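Local coordinates for type IV pilus assembly protein PilF (Thermus thermophilus HB8, PDB 5OIU), which binds ATP and probably works as a hexameric motor whose nucleotide-driven movements power the assembly of type IV pili, at residues 12-17 against 47-52; 27-32 against 36-41; 62-67 against 105-110; 68-73 against 94-99. All coordinates share one frame; numbering follows the deposited sequence.

Overall arrangement
All four contacts belong to the N-terminal part of the chain, where helices 6-22 and 57-67 cover one face of an antiparallel six-stranded sheet. Interaction 2 pairs two of its strands and is nested, along the chain, inside the loop closed by interaction 1; interaction 4 is likewise nested inside interaction 3. Centres of interactions 3 and 4 lie about 5 Å apart, on neighbouring strands, whereas those of interactions 1 and 4 are about 17 Å apart. Val-12 packing on Val-64 ties the two helices together. Interactions 2, 3 and 4 also reach a second subunit from the sheet's opposite face, so one layer serves both the domain core and the assembly.

Interaction 1 (12-17 against 47-52); sequences VKQVIR and RPYSTL
Val-15 and Tyr-49 carry the apolar part of this contact, in which helix 6-22 meets strand 45-52. One methyl of the valine does most of the touching: CG2 lies 3.8 Å from Tyr-49 CE2 and 3.9 Å from Tyr-49 CD2, reaching the CD2-CE2 side of the ring obliquely. Behind that methyl, Val-15 CB is 4.1 Å from Tyr-49 CE2. The phenol reaches the helix because its CG stands opposite the backbone N (chi1 175°), which carries the ring away from the strand and across to residues 14 and 15. Val-15 also rests on Val-38 and Leu-40 of the adjoining strand, so the tyrosine extends an apolar surface that the sheet already offers.

The second kind of contact is made at the phenol end. Tyr-49 OH lies 3.9 Å from Gln-14 CG, an approach to the aliphatic stem of the glutamine. The two side chains meet at about a right angle, and the amide plane is turned 78° from the ring plane. Glu-18, one helical turn beyond Gln-14, touches the tyrosine as well, while Phe-11, a turn earlier than Val-15, touches Ser-50 and Leu-52.

The backbone feature lies between strand 45-52 and its neighbour 36-42. Tyr-49 and Ser-50 both face Val-38 and both take part in backbone hydrogen bonding with it; the extra residue is accommodated by a helix-like backbone conformation at Tyr-49. The arrangement is a classic beta bulge on an edge strand of this chain's antiparallel sheet, with a helix packed against the sheet face.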
loop_
_atom_site.group_PDB
_atom_site.type_symbol
_atom_site.label_atom_id
_atom_site.label_comp_id
_atom_site.label_asym_id
_atom_site.label_seq_id
_atom_site.Cartn_x
_atom_site.Cartn_y
_atom_site.Cartn_z
ATOM N N VAL C 12 26.045 -42.965 2.049
ATOM C CA VAL C 12 25.020 -42.305 2.848
ATOM C C VAL C 12 24.241 -43.349 3.634
ATOM O O VAL C 12 24.106 -43.260 4.860
ATOM C CB VAL C 12 24.100 -41.442 1.959
ATOM C CG1 VAL C 12 22.996 -40.793 2.779
ATOM C CG2 VAL C 12 24.899 -40.370 1.270
ATOM N N LYS C 13 23.779 -44.399 2.946
ATOM C CA LYS C 13 22.971 -45.417 3.609
ATOM C C LYS C 13 23.741 -46.100 4.728
ATOM O O LYS C 13 23.138 -46.564 5.699
ATOM C CB LYS C 13 22.464 -46.435 2.589
ATOM C CG LYS C 13 21.271 -45.917 1.767
ATOM C CD LYS C 13 20.692 -46.967 0.814
ATOM C CE LYS C 13 19.533 -46.385 -0.014
ATOM N NZ LYS C 13 19.009 -47.333 -1.055
ATOM N N GLN C 14 25.067 -46.135 4.640
ATOM C CA GLN C 14 25.852 -46.752 5.701
ATOM C C GLN C 14 25.984 -45.839 6.911
ATOM O O GLN C 14 25.873 -46.303 8.053
ATOM C CB GLN C 14 27.240 -47.138 5.181
ATOM C CG GLN C 14 28.049 -48.052 6.107
ATOM C CD GLN C 14 29.337 -48.570 5.455
ATOM O OE1 GLN C 14 29.863 -47.966 4.515
ATOM N NE2 GLN C 14 29.845 -49.696 5.956
ATOM N N VAL C 15 26.234 -44.547 6.697
ATOM C CA VAL C 15 26.419 -43.681 7.854
ATOM C C VAL C 15 25.091 -43.509 8.565
ATOM O O VAL C 15 25.042 -43.454 9.802
ATOM C CB VAL C 15 27.078 -42.327 7.464
ATOM C CG1 VAL C 15 26.154 -41.417 6.722
ATOM C CG2 VAL C 15 27.597 -41.604 8.699
ATOM N N ILE C 16 23.990 -43.505 7.815
ATOM C CA ILE C 16 22.681 -43.448 8.453
ATOM C C ILE C 16 22.402 -44.745 9.212
ATOM O O ILE C 16 21.971 -44.711 10.373
ATOM C CB ILE C 16 21.584 -43.114 7.422
ATOM C CG1 ILE C 16 21.987 -41.869 6.619
ATOM C CG2 ILE C 16 20.209 -42.915 8.121
ATOM C CD1 ILE C 16 20.854 -41.191 5.852
ATOM N N ARG C 17 22.687 -45.871 8.609
ATOM C CA ARG C 17 22.543 -47.106 9.325
ATOM C C ARG C 17 23.354 -47.059 10.591
ATOM O O ARG C 17 22.859 -47.366 11.620
ATOM C CB ARG C 17 22.909 -48.309 8.473
ATOM C CG ARG C 17 22.658 -49.628 9.169
ATOM C CD ARG C 17 22.853 -50.827 8.285
ATOM N NE ARG C 17 24.229 -50.923 7.814
ATOM C CZ ARG C 17 24.653 -50.703 6.567
ATOM N NH1 ARG C 17 23.824 -50.359 5.599
ATOM N NH2 ARG C 17 25.934 -50.828 6.299
ATOM N N ARG C 47 32.401 -37.303 17.347
ATOM C CA ARG C 47 33.495 -38.241 17.208
ATOM C C ARG C 47 33.763 -38.490 15.733
ATOM O O ARG C 47 32.838 -38.457 14.912
ATOM C CB ARG C 47 33.169 -39.566 17.912
ATOM C CG ARG C 47 32.730 -39.400 19.360
ATOM C CD ARG C 47 33.913 -39.134 20.279
ATOM N NE ARG C 47 33.488 -39.040 21.676
ATOM C CZ ARG C 47 34.137 -38.363 22.629
ATOM N NH1 ARG C 47 35.266 -37.706 22.346
ATOM N NH2 ARG C 47 33.644 -38.339 23.873
ATOM N N PRO C 48 35.018 -38.740 15.361
ATOM C CA PRO C 48 35.339 -38.990 13.946
ATOM C C PRO C 48 34.906 -40.394 13.537
ATOM O O PRO C 48 35.364 -41.394 14.100
ATOM C CB PRO C 48 36.861 -38.828 13.897
ATOM C CG PRO C 48 37.308 -39.265 15.308
ATOM C CD PRO C 48 36.203 -38.830 16.239
ATOM N N TYR C 49 33.998 -40.459 12.563
ATOM C CA TYR C 49 33.518 -41.714 11.987
ATOM C C TYR C 49 34.424 -42.211 10.860
ATOM O O TYR C 49 34.915 -43.345 10.899
ATOM C CB TYR C 49 32.091 -41.534 11.452
ATOM C CG TYR C 49 31.551 -42.753 10.733
ATOM C CD1 TYR C 49 31.352 -43.947 11.416
ATOM C CD2 TYR C 49 31.232 -42.716 9.383
ATOM C CE1 TYR C 49 30.843 -45.068 10.780
ATOM C CE2 TYR C 49 30.721 -43.842 8.735
ATOM C CZ TYR C 49 30.538 -45.014 9.445
ATOM O OH TYR C 49 30.052 -46.153 8.849
ATOM N N SER C 50 34.633 -41.369 9.843
ATOM C CA SER C 50 35.282 -41.746 8.593
ATOM C C SER C 50 35.703 -40.482 7.846
ATOM O O SER C 50 35.229 -39.381 8.141
ATOM C CB SER C 50 34.349 -42.614 7.737
ATOM O OG SER C 50 34.605 -42.446 6.358
ATOM N N THR C 51 36.618 -40.649 6.887
ATOM C CA THR C 51 37.001 -39.579 5.977
ATOM C C THR C 51 36.816 -40.035 4.540
ATOM O O THR C 51 36.869 -41.224 4.224
ATOM C CB THR C 51 38.453 -39.124 6.134
ATOM O OG1 THR C 51 39.302 -40.091 5.513
ATOM C CG2 THR C 51 38.843 -38.933 7.594
ATOM N N LEU C 52 36.626 -39.051 3.668
ATOM C CA LEU C 52 36.318 -39.213 2.263
ATOM C C LEU C 52 37.222 -38.296 1.456
ATOM O O LEU C 52 37.537 -37.190 1.912
ATOM C CB LEU C 52 34.857 -38.850 1.979
ATOM C CG LEU C 52 33.906 -39.974 1.599
ATOM C CD1 LEU C 52 33.829 -41.021 2.704
ATOM C CD2 LEU C 52 32.536 -39.380 1.299
#

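Interaction 2 (27-32 against 36-41); sequences IHIEPR and VQVRLR
A beta hairpin joins strands 26-31 and 36-42 through two hydrogen-bonded pairs, His-28 with Arg-39 and Glu-30 with Gln-37. Each is closed by two backbone bonds; His-28 N to Arg-39 O, at 2.8 Å, is almost straight (176°). On the face carrying Ile-27, Ile-29 and Val-36, apolar branches pack: Ile-27 CG1 alongside Leu-40 CD2, and Ile-29 CG2 against Val-36 CG1, each pair at 3.9 Å.

The other face is polar, much of it charged. Bent at chi2 and chi3 (88°), Arg-39 folds its guanidinium over to Glu-30. Arg-39 NH1 forms a salt bridge with Glu-30 OE1 at 2.6 Å, weak as a hydrogen bond because the N-H...O angle is bent; the carboxylate meets the guanidinium edge, planes 84° apart. Lys-106, and Asn-188 of the second subunit, also hold that OE1. Arg-32, extended from CG to NE alongside Gln-37, adds a long, weak bridge to the carboxylate and lays its guanidinium over Gln-37 CB, 3.4 Å from Arg-32 CZ.

In the second subunit, Lys-171 O accepts from Arg-39 NH2, and Asp-211 accepts from His-28 NE2 and salt-bridges Arg-41. The result is a two-faced antiparallel hairpin, apolar toward the helices and polar at a subunit interface.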
loop_
_atom_site.group_PDB
_atom_site.type_symbol
_atom_site.label_atom_id
_atom_site.label_comp_id
_atom_site.label_asym_id
_atom_site.label_seq_id
_atom_site.Cartn_x
_atom_site.Cartn_y
_atom_site.Cartn_z
ATOM N N ILE C 27 24.617 -36.224 12.266
ATOM C CA ILE C 27 25.638 -36.639 11.303
ATOM C C ILE C 27 26.163 -35.398 10.601
ATOM O O ILE C 27 25.383 -34.672 9.963
ATOM C CB ILE C 27 25.076 -37.613 10.259
ATOM C CG1 ILE C 27 24.377 -38.795 10.906
ATOM C CG2 ILE C 27 26.155 -38.073 9.333
ATOM C CD1 ILE C 27 23.784 -39.724 9.869
ATOM N N HIS C 28 27.477 -35.170 10.683
ATOM C CA HIS C 28 28.137 -34.025 10.049
ATOM C C HIS C 28 29.036 -34.497 8.916
ATOM O O HIS C 28 29.947 -35.305 9.142
ATOM C CB HIS C 28 28.994 -33.240 11.040
ATOM C CG HIS C 28 28.222 -32.648 12.171
ATOM N ND1 HIS C 28 28.236 -31.299 12.450
ATOM C CD2 HIS C 28 27.432 -33.223 13.109
ATOM C CE1 HIS C 28 27.480 -31.067 13.508
ATOM N NE2 HIS C 28 26.985 -32.217 13.931
ATOM N N ILE C 29 28.820 -33.947 7.716
ATOM C CA ILE C 29 29.630 -34.238 6.536
ATOM C C ILE C 29 30.341 -32.945 6.151
ATOM O O ILE C 29 29.771 -32.088 5.458
ATOM C CB ILE C 29 28.783 -34.800 5.390
ATOM C CG1 ILE C 29 28.089 -36.078 5.874
ATOM C CG2 ILE C 29 29.650 -35.106 4.173
ATOM C CD1 ILE C 29 27.411 -36.902 4.793
ATOM N N GLU C 30 31.592 -32.791 6.606
ATOM C CA GLU C 30 32.337 -31.543 6.481
ATOM C C GLU C 30 33.411 -31.637 5.412
ATOM O O GLU C 30 34.398 -32.364 5.598
ATOM C CB GLU C 30 32.994 -31.160 7.809
ATOM C CG GLU C 30 32.192 -31.444 9.073
ATOM C CD GLU C 30 32.757 -30.693 10.277
ATOM O OE1 GLU C 30 31.969 -30.267 11.150
ATOM O OE2 GLU C 30 34.003 -30.516 10.343
ATOM N N PRO C 31 33.322 -30.868 4.331
ATOM C CA PRO C 31 34.500 -30.687 3.471
ATOM C C PRO C 31 35.582 -29.910 4.217
ATOM O O PRO C 31 35.304 -28.908 4.873
ATOM C CB PRO C 31 33.948 -29.898 2.277
ATOM C CG PRO C 31 32.832 -29.112 2.868
ATOM C CD PRO C 31 32.223 -29.964 3.958
ATOM N N ARG C 32 36.810 -30.403 4.144
ATOM C CA ARG C 32 37.985 -29.741 4.705
ATOM C C ARG C 32 38.956 -29.403 3.565
ATOM O O ARG C 32 38.613 -29.484 2.381
ATOM C CB ARG C 32 38.627 -30.613 5.794
ATOM C CG ARG C 32 37.922 -30.522 7.156
ATOM C CD ARG C 32 38.363 -31.604 8.160
ATOM N NE ARG C 32 37.435 -31.697 9.294
ATOM C CZ ARG C 32 37.554 -32.558 10.308
ATOM N NH1 ARG C 32 36.644 -32.572 11.284
ATOM N NH2 ARG C 32 38.573 -33.414 10.343
ATOM N N VAL C 36 37.178 -34.851 3.069
ATOM C CA VAL C 36 35.886 -34.647 3.709
ATOM C C VAL C 36 35.851 -35.555 4.931
ATOM O O VAL C 36 36.088 -36.765 4.824
ATOM C CB VAL C 36 34.712 -34.946 2.765
ATOM C CG1 VAL C 36 33.435 -34.804 3.514
ATOM C CG2 VAL C 36 34.729 -34.017 1.577
ATOM N N GLN C 37 35.593 -34.968 6.092
ATOM C CA GLN C 37 35.470 -35.720 7.325
ATOM C C GLN C 37 33.996 -35.905 7.653
ATOM O O GLN C 37 33.184 -34.992 7.465
ATOM C CB GLN C 37 36.194 -35.021 8.481
ATOM C CG GLN C 37 35.738 -35.483 9.877
ATOM C CD GLN C 37 36.655 -36.533 10.511
ATOM O OE1 GLN C 37 37.753 -36.212 10.973
ATOM N NE2 GLN C 37 36.200 -37.793 10.534
ATOM N N VAL C 38 33.656 -37.107 8.107
ATOM C CA VAL C 38 32.322 -37.439 8.586
ATOM C C VAL C 38 32.412 -37.608 10.091
ATOM O O VAL C 38 33.260 -38.359 10.586
ATOM C CB VAL C 38 31.788 -38.711 7.905
ATOM C CG1 VAL C 38 30.432 -39.137 8.471
ATOM C CG2 VAL C 38 31.699 -38.487 6.420
ATOM N N ARG C 39 31.567 -36.891 10.821
ATOM C CA ARG C 39 31.522 -36.994 12.270
ATOM C C ARG C 39 30.111 -37.360 12.706
ATOM O O ARG C 39 29.129 -37.010 12.038
ATOM C CB ARG C 39 31.959 -35.681 12.941
ATOM C CG ARG C 39 33.380 -35.198 12.586
ATOM C CD ARG C 39 33.473 -33.645 12.557
ATOM N NE ARG C 39 33.793 -33.067 13.867
ATOM C CZ ARG C 39 33.771 -31.763 14.143
ATOM N NH1 ARG C 39 33.454 -30.881 13.204
ATOM N NH2 ARG C 39 34.074 -31.334 15.368
ATOM N N LEU C 40 30.018 -38.073 13.833
ATOM C CA LEU C 40 28.752 -38.412 14.476
ATOM C C LEU C 40 28.742 -37.781 15.857
ATOM O O LEU C 40 29.734 -37.889 16.582
ATOM C CB LEU C 40 28.578 -39.938 14.609
ATOM C CG LEU C 40 28.619 -40.848 13.365
ATOM C CD1 LEU C 40 28.348 -42.328 13.699
ATOM C CD2 LEU C 40 27.632 -40.376 12.297
ATOM N N ARG C 41 27.636 -37.128 16.238
ATOM C CA ARG C 41 27.458 -36.764 17.648
ATOM C C ARG C 41 26.869 -37.948 18.434
ATOM O O ARG C 41 25.723 -38.370 18.201
ATOM C CB ARG C 41 26.590 -35.519 17.815
ATOM C CG ARG C 41 26.856 -34.844 19.177
ATOM C CD ARG C 41 26.039 -33.578 19.448
ATOM N NE ARG C 41 26.386 -32.479 18.543
ATOM C CZ ARG C 41 27.352 -31.599 18.785
ATOM N NH1 ARG C 41 28.060 -31.698 19.911
ATOM N NH2 ARG C 41 27.599 -30.618 17.913
#

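Interaction 3 (62-67 against 105-110); sequences SVVKIM and EKAVMR
Lys-65 NZ is gripped from two directions, by the carboxylate of Glu-105 and by the backbone O of Asn-71. The bond to Glu-105 OE2, 3.1 Å long, uses the syn lone pair of that oxygen; a weak second one runs to Glu-105 OE1 at 3.4 Å. This salt bridge spans a helix-on-sheet packing, helix 57-67 lying over strand 104-111 of the antiparallel sheet. The short helical and strand segments have axes 10.1 Å apart at closest approach and inclined by 50°, a spacing usual for a helix packed on a sheet.

The bridge closes beside the loop that follows the helix. Lys-65 leaves the helix to one side and is extended beyond CG, as is Glu-105, and the two chains meet at about a right angle, their charged ends converging. With a carboxylate and a carbonyl both close to the ammonium group, both partners would probably favour the charged form of the lysine.

Farther along the strand the contact turns apolar. Ala-107 and Met-109, like Glu-105, point to the helix, while Lys-106, Val-108 and Arg-110 lie on the other side, where Arg-110 forms a salt bridge with Asp-211 of a second subunit. Val-64 projects toward the strand; with CG1 trans to the backbone N (chi1 167°), Val-64 CG1 lies 4.3 Å from Ala-107 CB. Leu-96 of the next strand and Val-12 of helix 6-22 close round the same valine. Met-109 meets Val-64 tip to tip, its SD standing 4.2 Å from Val-64 CG1.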
loop_
_atom_site.group_PDB
_atom_site.type_symbol
_atom_site.label_atom_id
_atom_site.label_comp_id
_atom_site.label_asym_id
_atom_site.label_seq_id
_atom_site.Cartn_x
_atom_site.Cartn_y
_atom_site.Cartn_z
ATOM N N SER C 62 24.903 -34.845 -3.316
ATOM C CA SER C 62 23.787 -35.019 -4.238
ATOM C C SER C 62 22.804 -36.056 -3.712
ATOM O O SER C 62 21.589 -35.834 -3.724
ATOM C CB SER C 62 24.304 -35.405 -5.620
ATOM O OG SER C 62 23.403 -34.968 -6.626
ATOM N N VAL C 63 23.316 -37.196 -3.239
ATOM C CA VAL C 63 22.446 -38.230 -2.678
ATOM C C VAL C 63 21.648 -37.668 -1.515
ATOM O O VAL C 63 20.434 -37.879 -1.394
ATOM C CB VAL C 63 23.271 -39.451 -2.235
ATOM C CG1 VAL C 63 22.374 -40.473 -1.601
ATOM C CG2 VAL C 63 24.003 -40.044 -3.419
ATOM N N VAL C 64 22.331 -36.933 -0.647
ATOM C CA VAL C 64 21.702 -36.378 0.538
ATOM C C VAL C 64 20.678 -35.308 0.158
ATOM O O VAL C 64 19.595 -35.220 0.754
ATOM C CB VAL C 64 22.812 -35.852 1.460
ATOM C CG1 VAL C 64 22.255 -34.998 2.519
ATOM C CG2 VAL C 64 23.552 -37.021 2.055
ATOM N N LYS C 65 20.990 -34.500 -0.865
ATOM C CA LYS C 65 20.061 -33.464 -1.311
ATOM C C LYS C 65 18.812 -34.077 -1.916
ATOM O O LYS C 65 17.693 -33.648 -1.607
ATOM C CB LYS C 65 20.727 -32.530 -2.322
ATOM C CG LYS C 65 21.298 -31.278 -1.719
ATOM C CD LYS C 65 21.784 -30.347 -2.787
ATOM C CE LYS C 65 22.693 -29.288 -2.213
ATOM N NZ LYS C 65 22.872 -28.190 -3.198
ATOM N N ILE C 66 18.979 -35.077 -2.790
ATOM C CA ILE C 66 17.818 -35.716 -3.399
ATOM C C ILE C 66 16.958 -36.374 -2.333
ATOM O O ILE C 66 15.725 -36.336 -2.404
ATOM C CB ILE C 66 18.253 -36.726 -4.476
ATOM C CG1 ILE C 66 18.610 -36.000 -5.760
ATOM C CG2 ILE C 66 17.125 -37.693 -4.783
ATOM C CD1 ILE C 66 19.528 -36.793 -6.623
ATOM N N MET C 67 17.594 -36.977 -1.322
ATOM C CA MET C 67 16.845 -37.588 -0.228
ATOM C C MET C 67 15.975 -36.571 0.495
ATOM O O MET C 67 14.886 -36.911 0.973
ATOM C CB MET C 67 17.799 -38.244 0.769
ATOM C CG MET C 67 18.187 -39.676 0.434
ATOM S SD MET C 67 19.592 -40.253 1.410
ATOM C CE MET C 67 18.787 -40.544 2.965
ATOM N N GLU C 105 30.002 -27.779 0.256
ATOM C CA GLU C 105 28.789 -27.804 1.062
ATOM C C GLU C 105 28.919 -28.788 2.216
ATOM O O GLU C 105 29.310 -29.945 2.026
ATOM C CB GLU C 105 27.577 -28.160 0.210
ATOM C CG GLU C 105 27.301 -27.125 -0.852
ATOM C CD GLU C 105 26.061 -27.452 -1.637
ATOM O OE1 GLU C 105 26.181 -28.199 -2.635
ATOM O OE2 GLU C 105 24.969 -26.985 -1.232
ATOM N N LYS C 106 28.588 -28.319 3.411
ATOM C CA LYS C 106 28.538 -29.158 4.590
ATOM C C LYS C 106 27.099 -29.581 4.801
ATOM O O LYS C 106 26.177 -28.781 4.643
ATOM C CB LYS C 106 29.061 -28.428 5.828
ATOM C CG LYS C 106 28.770 -29.189 7.102
ATOM C CD LYS C 106 29.380 -28.581 8.346
ATOM C CE LYS C 106 29.061 -29.483 9.539
ATOM N NZ LYS C 106 29.660 -29.058 10.808
ATOM N N ALA C 107 26.898 -30.846 5.121
ATOM C CA ALA C 107 25.557 -31.347 5.360
ATOM C C ALA C 107 25.472 -31.815 6.802
ATOM O O ALA C 107 26.366 -32.519 7.282
ATOM C CB ALA C 107 25.220 -32.472 4.388
ATOM N N VAL C 108 24.426 -31.394 7.508
ATOM C CA VAL C 108 24.141 -31.907 8.842
ATOM C C VAL C 108 22.804 -32.624 8.775
ATOM O O VAL C 108 21.838 -32.103 8.198
ATOM C CB VAL C 108 24.127 -30.800 9.917
ATOM C CG1 VAL C 108 23.648 -31.368 11.251
ATOM C CG2 VAL C 108 25.520 -30.190 10.106
ATOM N N MET C 109 22.755 -33.828 9.329
ATOM C CA MET C 109 21.506 -34.563 9.445
ATOM C C MET C 109 21.263 -34.871 10.917
ATOM O O MET C 109 21.990 -35.673 11.514
ATOM C CB MET C 109 21.549 -35.831 8.598
ATOM C CG MET C 109 21.280 -35.578 7.125
ATOM S SD MET C 109 21.439 -37.030 6.074
ATOM C CE MET C 109 23.096 -37.587 6.492
ATOM N N ARG C 110 20.262 -34.218 11.512
ATOM C CA ARG C 110 19.885 -34.545 12.877
ATOM C C ARG C 110 18.903 -35.702 12.864
ATOM O O ARG C 110 17.906 -35.676 12.135
ATOM C CB ARG C 110 19.263 -33.358 13.619
ATOM C CG ARG C 110 18.641 -33.849 14.962
ATOM C CD ARG C 110 18.562 -32.822 16.095
ATOM N NE ARG C 110 19.852 -32.275 16.489
ATOM C CZ ARG C 110 20.015 -30.994 16.803
ATOM N NH1 ARG C 110 18.963 -30.190 16.766
ATOM N NH2 ARG C 110 21.204 -30.509 17.145
#

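Interaction 4 (68-73 against 94-99); sequences GGLNIA and LRLSTL
Leu-70 sets its CG opposite its own carbonyl carbon (chi1 -49°), while Leu-96 turns CG away from the backbone N (chi1 169°), and the two rotations bring a methyl of each into contact. Leu-70 CD1 lies 3.6 Å from Leu-96 CD2, the closest approach of the two segments. The same CD1 meets Thr-98 CG2 end on at 3.9 Å, so one leucine methyl spans two residues that point to the same side of strand 90-101. Leu-96 CD2 also comes within 4.2 Å of Gly-68 CA, an approach that depends on Gly-68 carrying no side chain there.

Two local turns shape the loop around Leu-70. Gly-69, with positive phi (63°), ends helix 57-67 in a Schellman motif and reverses the chain, so that the loop runs roughly alongside strand 90-101. Just beyond, Asn-71 OD1 accepts a hydrogen bond from Ala-73 N at 2.7 Å, forming an Asx turn.

Leu-70 is further flanked by Lys-65 of the helix and Gln-79 of strand 79-87, and Leu-96 by Val-64 and Met-109. On the sheet's other face, Ser-97 bonds Gln-210 of a second subunit, which places strand 90-101 between the helix-loop layer and a neighbouring protomer.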
loop_
_atom_site.group_PDB
_atom_site.type_symbol
_atom_site.label_atom_id
_atom_site.label_comp_id
_atom_site.label_asym_id
_atom_site.label_seq_id
_atom_site.Cartn_x
_atom_site.Cartn_y
_atom_site.Cartn_z
ATOM N N GLY C 68 16.434 -35.328 0.597
ATOM C CA GLY C 68 15.658 -34.323 1.280
ATOM C C GLY C 68 14.847 -33.437 0.375
ATOM O O GLY C 68 14.236 -32.480 0.865
ATOM N N GLY C 69 14.827 -33.718 -0.929
ATOM C CA GLY C 69 14.142 -32.861 -1.893
ATOM C C GLY C 69 14.713 -31.462 -2.001
ATOM O O GLY C 69 13.958 -30.484 -2.068
ATOM N N LEU C 70 16.032 -31.339 -1.985
ATOM C CA LEU C 70 16.692 -30.056 -2.145
ATOM C C LEU C 70 17.157 -29.900 -3.589
ATOM O O LEU C 70 17.207 -30.865 -4.355
ATOM C CB LEU C 70 17.873 -29.944 -1.183
ATOM C CG LEU C 70 17.524 -30.313 0.256
ATOM C CD1 LEU C 70 18.712 -30.136 1.175
ATOM C CD2 LEU C 70 16.365 -29.458 0.715
ATOM N N ASN C 71 17.493 -28.670 -3.961
ATOM C CA ASN C 71 17.940 -28.409 -5.320
ATOM C C ASN C 71 19.433 -28.697 -5.415
ATOM O O ASN C 71 20.239 -28.077 -4.711
ATOM C CB ASN C 71 17.615 -26.970 -5.728
ATOM C CG ASN C 71 18.245 -26.574 -7.055
ATOM O OD1 ASN C 71 18.646 -27.422 -7.858
ATOM N ND2 ASN C 71 18.337 -25.273 -7.291
ATOM N N ILE C 72 19.793 -29.649 -6.280
ATOM C CA ILE C 72 21.197 -29.980 -6.520
ATOM C C ILE C 72 21.942 -28.809 -7.142
ATOM O O ILE C 72 23.147 -28.638 -6.918
ATOM C CB ILE C 72 21.289 -31.225 -7.424
ATOM C CG1 ILE C 72 20.803 -32.471 -6.686
ATOM C CG2 ILE C 72 22.720 -31.405 -7.995
ATOM C CD1 ILE C 72 20.601 -33.606 -7.611
ATOM N N ALA C 73 21.251 -27.998 -7.942
ATOM C CA ALA C 73 21.922 -26.953 -8.706
ATOM C C ALA C 73 22.342 -25.775 -7.835
ATOM O O ALA C 73 23.353 -25.127 -8.132
ATOM C CB ALA C 73 21.016 -26.477 -9.842
ATOM N N LEU C 94 15.155 -37.717 9.442
ATOM C CA LEU C 94 16.328 -36.868 9.567
ATOM C C LEU C 94 15.994 -35.441 9.165
ATOM O O LEU C 94 15.440 -35.209 8.088
ATOM C CB LEU C 94 17.465 -37.405 8.696
ATOM C CG LEU C 94 17.825 -38.861 8.966
ATOM C CD1 LEU C 94 17.673 -39.714 7.728
ATOM C CD2 LEU C 94 19.246 -38.900 9.476
ATOM N N ARG C 95 16.315 -34.494 10.042
ATOM C CA ARG C 95 16.378 -33.074 9.691
ATOM C C ARG C 95 17.657 -32.836 8.891
ATOM O O ARG C 95 18.761 -32.989 9.418
ATOM C CB ARG C 95 16.351 -32.235 10.968
ATOM C CG ARG C 95 15.974 -30.764 10.820
ATOM C CD ARG C 95 17.193 -29.855 10.593
ATOM N NE ARG C 95 18.298 -30.036 11.552
ATOM C CZ ARG C 95 18.268 -29.646 12.828
ATOM N NH1 ARG C 95 17.182 -29.067 13.313
ATOM N NH2 ARG C 95 19.321 -29.851 13.618
ATOM N N LEU C 96 17.530 -32.483 7.621
ATOM C CA LEU C 96 18.693 -32.256 6.777
ATOM C C LEU C 96 18.948 -30.760 6.599
ATOM O O LEU C 96 18.008 -29.973 6.457
ATOM C CB LEU C 96 18.506 -32.925 5.414
ATOM C CG LEU C 96 19.558 -32.533 4.365
ATOM C CD1 LEU C 96 20.964 -32.858 4.826
ATOM C CD2 LEU C 96 19.280 -33.188 3.035
ATOM N N SER C 97 20.225 -30.370 6.622
ATOM C CA SER C 97 20.624 -28.982 6.431
ATOM C C SER C 97 21.914 -28.941 5.634
ATOM O O SER C 97 22.879 -29.612 6.004
ATOM C CB SER C 97 20.814 -28.277 7.775
ATOM O OG SER C 97 21.778 -27.245 7.685
ATOM N N THR C 98 21.933 -28.183 4.533
ATOM C CA THR C 98 23.145 -28.004 3.747
ATOM C C THR C 98 23.569 -26.547 3.795
ATOM O O THR C 98 22.743 -25.642 3.641
ATOM C CB THR C 98 22.984 -28.438 2.280
ATOM O OG1 THR C 98 22.068 -27.569 1.607
ATOM C CG2 THR C 98 22.514 -29.881 2.186
ATOM N N LEU C 99 24.866 -26.328 3.995
ATOM C CA LEU C 99 25.385 -25.013 4.204
ATOM C C LEU C 99 26.651 -24.850 3.375
ATOM O O LEU C 99 27.570 -25.683 3.482
ATOM C CB LEU C 99 25.677 -24.794 5.685
ATOM C CG LEU C 99 26.357 -23.488 6.089
ATOM C CD1 LEU C 99 25.314 -22.420 6.379
ATOM C CD2 LEU C 99 27.246 -23.720 7.308
#